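Local coordinates for protein putative enoyl-CoA hydratase (Streptomyces coelicolor A3, PDB 3G64) that probably acts on coenzyme A thioesters as a crotonase-like enoyl-CoA hydratase or isomerase, although its own substrate and reaction are not established, at residues A162-L166 and R177-L181; G256-F262 and K273-R277. All coordinates share one frame; numbering follows the deposited sequence.

How the interactions relate
Following the chain from its N terminus, interaction 1 comes first: 162-166 opens helix 162-170, the chain turns back, and 177-181 at the end of helix 172-181 returns to it, closing a loop of ten intervening residues, nine of them helical. Interaction 2 starts only after this loop is complete. There helix 257-267 leads into the C-terminal tail, and 273-277 folds back on 256-262, again with ten residues between. The two loops therefore stand in series, neither crossing nor enclosing the other. The centres of interactions 1 and 2 lie about 40 Å apart. Interaction 1 is a buried contact between consecutive helices beside the second subunit; interaction 2 fastens the tail to the last helix, at the surface.

Interaction 1: residues A162-L166 and R177-L181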
loop_
_atom_site.group_PDB
_atom_site.type_symbol
_atom_site.label_atom_id
_atom_site.label_comp_id
_atom_site.label_asym_id
_atom_site.label_seq_id
_atom_site.Cartn_x
_atom_site.Cartn_y
_atom_site.Cartn_z
ATOM N N ALA A 162 -5.384 -10.181 9.244
ATOM C CA ALA A 162 -6.144 -9.634 8.118
ATOM C C ALA A 162 -6.039 -8.111 8.024
ATOM O O ALA A 162 -5.999 -7.569 6.948
ATOM C CB ALA A 162 -7.621 -10.046 8.221
ATOM N N ALA A 163 -6.007 -7.421 9.153
ATOM C CA ALA A 163 -5.964 -5.970 9.105
ATOM C C ALA A 163 -4.552 -5.461 8.787
ATOM O O ALA A 163 -4.372 -4.288 8.414
ATOM C CB ALA A 163 -6.467 -5.354 10.416
ATOM N N TYR A 164 -3.562 -6.333 8.928
ATOM C CA TYR A 164 -2.211 -6.012 8.446
ATOM C C TYR A 164 -2.121 -6.299 6.940
ATOM O O TYR A 164 -1.693 -5.441 6.135
ATOM C CB TYR A 164 -1.177 -6.851 9.206
ATOM C CG TYR A 164 0.235 -6.770 8.663
ATOM C CD1 TYR A 164 1.129 -5.776 9.108
ATOM C CD2 TYR A 164 0.686 -7.691 7.713
ATOM C CE1 TYR A 164 2.440 -5.702 8.603
ATOM C CE2 TYR A 164 1.994 -7.627 7.192
ATOM C CZ TYR A 164 2.865 -6.644 7.640
ATOM O OH TYR A 164 4.158 -6.610 7.114
ATOM N N LEU A 165 -2.521 -7.503 6.537
ATOM C CA LEU A 165 -2.339 -7.867 5.129
ATOM C C LEU A 165 -3.292 -7.130 4.192
ATOM O O LEU A 165 -2.888 -6.677 3.128
ATOM C CB LEU A 165 -2.531 -9.357 4.948
ATOM C CG LEU A 165 -1.435 -10.233 5.553
ATOM C CD1 LEU A 165 -1.905 -11.705 5.551
ATOM C CD2 LEU A 165 -0.102 -10.068 4.793
ATOM N N LEU A 166 -4.560 -7.001 4.569
ATOM C CA LEU A 166 -5.530 -6.565 3.556
ATOM C C LEU A 166 -5.204 -5.177 2.998
ATOM O O LEU A 166 -5.191 -4.997 1.788
ATOM C CB LEU A 166 -6.984 -6.686 4.037
ATOM C CG LEU A 166 -8.066 -6.534 2.942
ATOM C CD1 LEU A 166 -7.963 -7.556 1.772
ATOM C CD2 LEU A 166 -9.443 -6.598 3.601
ATOM N N ARG A 177 -13.600 -1.156 4.106
ATOM C CA ARG A 177 -14.955 -1.537 3.707
ATOM C C ARG A 177 -15.112 -3.049 3.862
ATOM O O ARG A 177 -16.090 -3.528 4.416
ATOM C CB ARG A 177 -15.179 -1.107 2.235
ATOM C CG ARG A 177 -16.483 -1.515 1.587
ATOM C CD ARG A 177 -16.604 -0.820 0.214
ATOM N NE ARG A 177 -15.491 -1.108 -0.712
ATOM C CZ ARG A 177 -15.448 -2.193 -1.486
ATOM N NH1 ARG A 177 -16.443 -3.072 -1.431
ATOM N NH2 ARG A 177 -14.432 -2.406 -2.328
ATOM N N LEU A 178 -14.134 -3.802 3.374
ATOM C CA LEU A 178 -14.256 -5.253 3.367
ATOM C C LEU A 178 -14.307 -5.803 4.800
ATOM O O LEU A 178 -15.119 -6.669 5.129
ATOM C CB LEU A 178 -13.052 -5.852 2.635
ATOM C CG LEU A 178 -13.285 -6.215 1.163
ATOM C CD1 LEU A 178 -13.813 -5.013 0.423
ATOM C CD2 LEU A 178 -11.947 -6.712 0.558
ATOM N N LEU A 179 -13.406 -5.307 5.638
ATOM C CA LEU A 179 -13.278 -5.827 6.999
ATOM C C LEU A 179 -14.363 -5.315 7.916
ATOM O O LEU A 179 -14.804 -6.011 8.812
ATOM C CB LEU A 179 -11.916 -5.465 7.596
ATOM C CG LEU A 179 -10.728 -6.195 6.953
ATOM C CD1 LEU A 179 -9.420 -5.700 7.574
ATOM C CD2 LEU A 179 -10.894 -7.678 7.153
HETATM N N MSE A 180 -14.812 -4.090 7.736
HETATM C CA MSE A 180 -15.826 -3.680 8.688
HETATM C C MSE A 180 -17.242 -4.187 8.395
HETATM O O MSE A 180 -17.987 -4.515 9.314
HETATM C CB MSE A 180 -15.849 -2.191 8.862
HETATM C CG MSE A 180 -15.950 -1.957 10.345
HETATM SE SE MSE A 180 -16.226 -0.152 10.753
HETATM C CE MSE A 180 -14.512 0.458 10.135
ATOM N N LEU A 181 -17.618 -4.231 7.129
ATOM C CA LEU A 181 -18.991 -4.642 6.796
ATOM C C LEU A 181 -19.109 -6.142 6.547
ATOM O O LEU A 181 -20.190 -6.704 6.670
ATOM C CB LEU A 181 -19.482 -3.887 5.551
ATOM C CG LEU A 181 -19.586 -2.351 5.696
ATOM C CD1 LEU A 181 -19.937 -1.646 4.354
ATOM C CD2 LEU A 181 -20.605 -2.031 6.754
#
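Leu166 swings its CG anti to the backbone N (chi1 -168°), whereas Leu179 sets CG anti to its carbonyl carbon (chi1 -69°), and these torsions slide the two side chains past each other in opposite directions. The motif is a helical hairpin of the crotonase fold: the short axes of 162-166 and 177-181 run at 156°, nearly antiparallel, and approach to 10.9 Å. Ala163 and Leu179 set the register, their CA atoms 7.6 Å apart. No hydrogen bond spans the pair; the contact is purely apolar and all five touching residues are buried. CD2 of Leu166 lies 3.6 Å from CG of Leu179. The same methyl also meets CB of Leu178 at 3.8 Å, where the Leu166 and Leu178 side chains cross at about a right angle. One methyl of Leu179, CD1, lies against the backbone of 162-166, 3.8 Å from CA of Ala163, a fit that the small alanine side chains permit. With an alanine in place of Leu179, a gap would probably open beside Ala162 and Ala163, and CD2 of Leu166 would lose its closest contact on 177-181. Phe148 packs on Leu166, Leu178 and Leu179, while Leu231 of the second subunit also touches Leu179, placing the hairpin at a subunit interface. At the start of the first helix, CB of Ala162 faces CD2 of Leu179 at 4.2 Å.

Interaction 2: residues G256-F262 and K273-R277; sequences GEDYAEF and KWQGR
OD1 of Asp258 is gripped twice, by the backbone N of Gln275 and by a water that donates to it. Gln275 N reaches the syn lone pair of Asp258 OD1 at 2.8 Å, almost straight (174°). The water also donates to Lys273 O, bridging helix and tail. OD2 of Asp258 accepts from Gly276 N at 2.7 Å, on the syn side, somewhat out of the carboxylate plane and more bent (134°). Asp258 thus spans two consecutive amides; its CG lies anti to the carbonyl carbon (chi1 -78°), which turns both oxygens to the tail. N of Asp258 donates to Arg277 O at 3.0 Å. The C-terminal tail so folds back on the N-terminal turn of the last helix, 257-267, as surface packing beside the third subunit. One turn further on, OE2 of Glu261 accepts from Lys273 N at 2.7 Å through its anti lone pair, and Arg270 forms a salt bridge with the same oxygen. Between these polar points Trp274 meets Asp258 O at its ring edge, Trp274 CZ3 to Asp258 O 3.3 Å, and CH2 also touches CB of Phe262. Pro220 packs on both Asp258 and Trp274, while Arg152 of the third subunit packs on Trp274 and Phe262. On the exposed side, Arg277 and Glu257 run side by side in a salt bridge, Arg277 NE to Glu257 OE2 at 3.0 Å; OE2 lies in the guanidinium plane, yet NE approaches it from above the carboxylate plane. Because tail amides donate to them, the carboxylates of Asp258 and Glu261 probably help to hold the backbone path of 273-277, and two N-H groups on Asp258 would probably stabilise its negative charge.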
loop_
_atom_site.group_PDB
_atom_site.type_symbol
_atom_site.label_atom_id
_atom_site.label_comp_id
_atom_site.label_asym_id
_atom_site.label_seq_id
_atom_site.Cartn_x
_atom_site.Cartn_y
_atom_site.Cartn_z
ATOM N N GLY A 256 25.881 -18.246 -6.194
ATOM C CA GLY A 256 25.123 -19.478 -6.359
ATOM C C GLY A 256 25.303 -20.118 -7.733
ATOM O O GLY A 256 25.631 -19.442 -8.706
ATOM N N GLU A 257 25.100 -21.428 -7.803
ATOM C CA GLU A 257 25.128 -22.150 -9.074
ATOM C C GLU A 257 24.143 -21.626 -10.097
ATOM O O GLU A 257 24.411 -21.670 -11.301
ATOM C CB GLU A 257 24.808 -23.620 -8.857
ATOM C CG GLU A 257 25.912 -24.411 -8.203
ATOM C CD GLU A 257 25.553 -25.886 -8.084
ATOM O OE1 GLU A 257 24.914 -26.442 -9.024
ATOM O OE2 GLU A 257 25.910 -26.483 -7.043
ATOM N N ASP A 258 22.984 -21.163 -9.638
ATOM C CA ASP A 258 21.899 -20.842 -10.572
ATOM C C ASP A 258 22.197 -19.588 -11.387
ATOM O O ASP A 258 21.916 -19.526 -12.584
ATOM C CB ASP A 258 20.542 -20.742 -9.858
ATOM C CG ASP A 258 19.963 -22.108 -9.558
ATOM O OD1 ASP A 258 20.503 -23.126 -10.066
ATOM O OD2 ASP A 258 18.972 -22.197 -8.818
ATOM N N TYR A 259 22.797 -18.596 -10.744
ATOM C CA TYR A 259 23.200 -17.396 -11.451
ATOM C C TYR A 259 24.265 -17.738 -12.494
ATOM O O TYR A 259 24.204 -17.241 -13.607
ATOM C CB TYR A 259 23.789 -16.422 -10.458
ATOM C CG TYR A 259 24.230 -15.077 -10.994
ATOM C CD1 TYR A 259 23.326 -14.216 -11.622
ATOM C CD2 TYR A 259 25.540 -14.636 -10.798
ATOM C CE1 TYR A 259 23.726 -12.960 -12.045
ATOM C CE2 TYR A 259 25.949 -13.380 -11.202
ATOM C CZ TYR A 259 25.046 -12.550 -11.824
ATOM O OH TYR A 259 25.460 -11.310 -12.222
ATOM N N ALA A 260 25.238 -18.574 -12.126
ATOM C CA ALA A 260 26.285 -18.976 -13.079
ATOM C C ALA A 260 25.651 -19.766 -14.233
ATOM O O ALA A 260 25.989 -19.569 -15.410
ATOM C CB ALA A 260 27.381 -19.789 -12.392
ATOM N N GLU A 261 24.706 -20.633 -13.894
ATOM C CA GLU A 261 24.057 -21.442 -14.908
ATOM C C GLU A 261 23.257 -20.561 -15.859
ATOM O O GLU A 261 23.197 -20.840 -17.065
ATOM C CB GLU A 261 23.213 -22.558 -14.297
ATOM C CG GLU A 261 22.177 -23.194 -15.253
ATOM C CD GLU A 261 22.778 -24.082 -16.383
ATOM O OE1 GLU A 261 24.011 -24.168 -16.539
ATOM O OE2 GLU A 261 21.981 -24.715 -17.103
ATOM N N PHE A 262 22.670 -19.478 -15.355
ATOM C CA PHE A 262 21.933 -18.617 -16.278
ATOM C C PHE A 262 22.864 -18.132 -17.394
ATOM O O PHE A 262 22.499 -18.119 -18.561
ATOM C CB PHE A 262 21.336 -17.368 -15.629
ATOM C CG PHE A 262 21.042 -16.291 -16.643
ATOM C CD1 PHE A 262 19.958 -16.419 -17.508
ATOM C CD2 PHE A 262 21.906 -15.214 -16.802
ATOM C CE1 PHE A 262 19.697 -15.456 -18.460
ATOM C CE2 PHE A 262 21.660 -14.250 -17.758
ATOM C CZ PHE A 262 20.566 -14.367 -18.589
ATOM N N LYS A 273 19.427 -25.244 -16.612
ATOM C CA LYS A 273 18.951 -26.290 -15.720
ATOM C C LYS A 273 19.181 -25.817 -14.274
ATOM O O LYS A 273 20.306 -25.834 -13.767
ATOM C CB LYS A 273 19.674 -27.610 -15.985
ATOM C CG LYS A 273 19.264 -28.280 -17.307
ATOM C CD LYS A 273 20.089 -29.535 -17.604
ATOM C CE LYS A 273 19.666 -30.181 -18.925
ATOM N NZ LYS A 273 20.057 -31.619 -19.018
ATOM N N TRP A 274 18.111 -25.369 -13.625
ATOM C CA TRP A 274 18.220 -24.816 -12.268
ATOM C C TRP A 274 18.439 -25.902 -11.224
ATOM O O TRP A 274 17.932 -27.011 -11.368
ATOM C CB TRP A 274 16.955 -24.046 -11.917
ATOM C CG TRP A 274 16.537 -23.023 -12.934
ATOM C CD1 TRP A 274 15.407 -23.055 -13.704
ATOM C CD2 TRP A 274 17.239 -21.823 -13.305
ATOM N NE1 TRP A 274 15.349 -21.941 -14.504
ATOM C CE2 TRP A 274 16.457 -21.168 -14.276
ATOM C CE3 TRP A 274 18.432 -21.229 -12.892
ATOM C CZ2 TRP A 274 16.839 -19.954 -14.845
ATOM C CZ3 TRP A 274 18.800 -20.020 -13.444
ATOM C CH2 TRP A 274 18.007 -19.393 -14.405
ATOM N N GLN A 275 19.168 -25.568 -10.161
ATOM C CA GLN A 275 19.373 -26.487 -9.037
ATOM C C GLN A 275 18.891 -25.924 -7.680
ATOM O O GLN A 275 18.871 -26.651 -6.686
ATOM C CB GLN A 275 20.859 -26.843 -8.898
ATOM C CG GLN A 275 21.499 -27.487 -10.124
ATOM C CD GLN A 275 21.031 -28.912 -10.330
ATOM O OE1 GLN A 275 20.516 -29.543 -9.405
ATOM N NE2 GLN A 275 21.202 -29.428 -11.547
ATOM N N GLY A 276 18.559 -24.635 -7.624
ATOM C CA GLY A 276 18.116 -24.018 -6.369
ATOM C C GLY A 276 19.226 -23.829 -5.347
ATOM O O GLY A 276 18.998 -23.991 -4.153
ATOM N N ARG A 277 20.432 -23.498 -5.826
ATOM C CA ARG A 277 21.596 -23.252 -4.984
ATOM C C ARG A 277 22.680 -22.530 -5.799
ATOM O O ARG A 277 22.358 -21.925 -6.831
ATOM C CB ARG A 277 22.142 -24.561 -4.411
ATOM C CG ARG A 277 22.483 -25.611 -5.464
ATOM C CD ARG A 277 23.185 -26.827 -4.868
ATOM N NE ARG A 277 23.467 -27.818 -5.900
ATOM C CZ ARG A 277 22.763 -28.931 -6.089
ATOM N NH1 ARG A 277 23.092 -29.765 -7.068
ATOM N NH2 ARG A 277 21.736 -29.217 -5.295
HETATM O O HOH W 1 22.073 -24.529 -11.754
#